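Local structure of 3-dehydroquinate dehydratase (2UYG) at the interface of chains A and B. The protein catalyses the dehydration of 3-dehydroquinate to 3-dehydroshikimate, the third step of the shikimate pathway to chorismate, as a type II dehydroquinase that assembles as a homododecamer. Numbering follows the deposited sequence. Chains: chain A/B, 3-dehydroquinate dehydratase.

The interface of chains A and B. Residues chain A 96, 120-123, 137; chain B 125-126, 129, 133.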
loop_
_atom_site.group_PDB
_atom_site.type_symbol
_atom_site.label_atom_id
_atom_site.label_comp_id
_atom_site.label_asym_id
_atom_site.label_seq_id
_atom_site.Cartn_x
_atom_site.Cartn_y
_atom_site.Cartn_z
ATOM N N VAL A 96 17.470 21.269 -16.872
ATOM C CA VAL A 96 16.085 21.611 -16.816
ATOM C C VAL A 96 15.283 20.489 -17.533
ATOM O O VAL A 96 15.588 20.157 -18.636
ATOM C CB VAL A 96 15.755 22.924 -17.524
ATOM C CG1 VAL A 96 14.285 23.262 -17.301
ATOM C CG2 VAL A 96 16.631 24.115 -16.956
ATOM N N ARG A 120 17.391 21.482 -11.932
ATOM C CA ARG A 120 17.083 22.822 -11.473
ATOM C C ARG A 120 15.593 22.920 -11.355
ATOM O O ARG A 120 15.079 23.393 -10.388
ATOM C CB ARG A 120 17.538 23.908 -12.496
ATOM C CG ARG A 120 18.884 24.306 -12.350
ATOM C CD ARG A 120 19.125 25.011 -10.960
ATOM N NE ARG A 120 20.554 25.188 -10.866
ATOM C CZ ARG A 120 21.200 26.151 -11.484
ATOM N NH1 ARG A 120 22.529 26.228 -11.352
ATOM N NH2 ARG A 120 20.538 27.049 -12.229
ATOM N N GLY A 121 14.884 22.504 -12.389
ATOM C CA GLY A 121 13.437 22.667 -12.356
ATOM C C GLY A 121 12.785 21.853 -13.408
ATOM O O GLY A 121 13.506 21.123 -14.162
ATOM N N ILE A 122 11.456 21.998 -13.456
ATOM C CA ILE A 122 10.618 21.265 -14.356
ATOM C C ILE A 122 9.575 22.119 -14.994
ATOM O O ILE A 122 8.954 22.977 -14.350
ATOM C CB ILE A 122 10.049 19.932 -13.664
ATOM C CG1 ILE A 122 9.067 19.176 -14.566
ATOM C CG2 ILE A 122 9.509 20.179 -12.322
ATOM C CD1 ILE A 122 8.984 17.680 -14.184
ATOM N N VAL A 123 9.418 21.944 -16.308
ATOM C CA VAL A 123 8.386 22.617 -16.995
ATOM C C VAL A 123 7.576 21.711 -17.832
ATOM O O VAL A 123 8.060 21.007 -18.724
ATOM C CB VAL A 123 8.769 24.027 -17.680
ATOM C CG1 VAL A 123 10.143 24.440 -17.531
ATOM C CG2 VAL A 123 8.190 24.186 -18.978
ATOM N N TYR A 137 14.726 30.736 -18.959
ATOM C CA TYR A 137 15.322 30.596 -17.635
ATOM C C TYR A 137 16.835 30.509 -17.799
ATOM O O TYR A 137 17.577 31.106 -17.056
ATOM C CB TYR A 137 14.835 29.359 -16.939
ATOM C CG TYR A 137 15.692 29.009 -15.741
ATOM C CD1 TYR A 137 15.538 29.666 -14.538
ATOM C CD2 TYR A 137 16.677 28.026 -15.797
ATOM C CE1 TYR A 137 16.280 29.376 -13.466
ATOM C CE2 TYR A 137 17.422 27.721 -14.655
ATOM C CZ TYR A 137 17.233 28.411 -13.516
ATOM O OH TYR A 137 17.985 28.160 -12.343
ATOM N N GLY B 125 10.629 25.247 -9.608
ATOM C CA GLY B 125 12.030 25.168 -9.304
ATOM C C GLY B 125 12.842 26.415 -9.568
ATOM O O GLY B 125 13.912 26.527 -9.068
ATOM N N PHE B 126 12.353 27.347 -10.373
ATOM C CA PHE B 126 13.165 28.439 -10.819
ATOM C C PHE B 126 13.159 29.743 -10.028
ATOM O O PHE B 126 13.471 30.746 -10.588
ATOM C CB PHE B 126 12.703 28.771 -12.187
ATOM C CG PHE B 126 12.610 27.600 -13.044
ATOM C CD1 PHE B 126 11.382 27.054 -13.373
ATOM C CD2 PHE B 126 13.744 27.004 -13.515
ATOM C CE1 PHE B 126 11.303 25.917 -14.209
ATOM C CE2 PHE B 126 13.646 25.868 -14.310
ATOM C CZ PHE B 126 12.440 25.363 -14.669
ATOM N N LEU B 129 11.666 33.393 -11.115
ATOM C CA LEU B 129 11.603 33.114 -12.552
ATOM C C LEU B 129 10.523 32.105 -12.990
ATOM O O LEU B 129 10.090 32.106 -14.147
ATOM C CB LEU B 129 13.001 32.683 -13.031
ATOM C CG LEU B 129 13.944 33.868 -13.279
ATOM C CD1 LEU B 129 15.434 33.416 -13.508
ATOM C CD2 LEU B 129 13.428 34.696 -14.436
ATOM N N LEU B 133 8.335 32.688 -16.452
ATOM C CA LEU B 133 8.117 31.683 -17.443
ATOM C C LEU B 133 6.679 31.484 -17.739
ATOM O O LEU B 133 6.315 31.295 -18.904
ATOM C CB LEU B 133 8.715 30.331 -17.025
ATOM C CG LEU B 133 10.198 30.204 -16.772
ATOM C CD1 LEU B 133 10.710 28.766 -17.025
ATOM C CD2 LEU B 133 11.024 31.217 -17.454
#
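The loop ahead of helix 129-140 of chain B, with the first turns of that helix, meets strands 95-99 and 121-124 and helix 129-140 of chain A. From the loop, the B:Phe126 ring slides between the chain A strands and A:Tyr137. Its CD2 corner comes down 3.3 Å above the A:Tyr137 ring plane, over the centre, and lies 3.4 Å from A:Tyr137 CD1; the planes are steeply inclined, not stacked flat. The far end of the phenylalanine points at the strands, CZ 3.7 Å from A:Gly121 CA; the lack of a side chain there probably lets the ring come up to the backbone. The CG1 methyls of A:Val96 and A:Val123 each reach CZ at 3.8 Å, both side chains crossing the phenylalanine at about a right angle.

With CG anti to the backbone N (chi1 165°), A:Tyr137 lays its ring across B:Phe126, while B:Leu129 CD1 comes to 3.9 Å from A:Tyr137 CD1, at the rim and off the plane on the side away from B:Phe126. Within chain A, the A:Arg120 guanidinium nitrogen NH2 donates to the phenol OH at 2.8 Å, the oxygen tilted 18° out of the guanidinium plane, which helps fix the ring's direction. Replacing A:Tyr137 with an alanine would probably strip the CD2 corner of B:Phe126 of the face it rests on and leave A:Arg120 without this acceptor.

B:Leu133 CD1 sits over the rim of one B:Phe126 face. Both strands belong to the sheet of the flavodoxin-like alpha/beta fold, with helix 129-140 packed beside it; the patch lies at a two-fold interface of the dodecamer, its centre about 11 Å from the catalytic A:His99 ending strand 95-99.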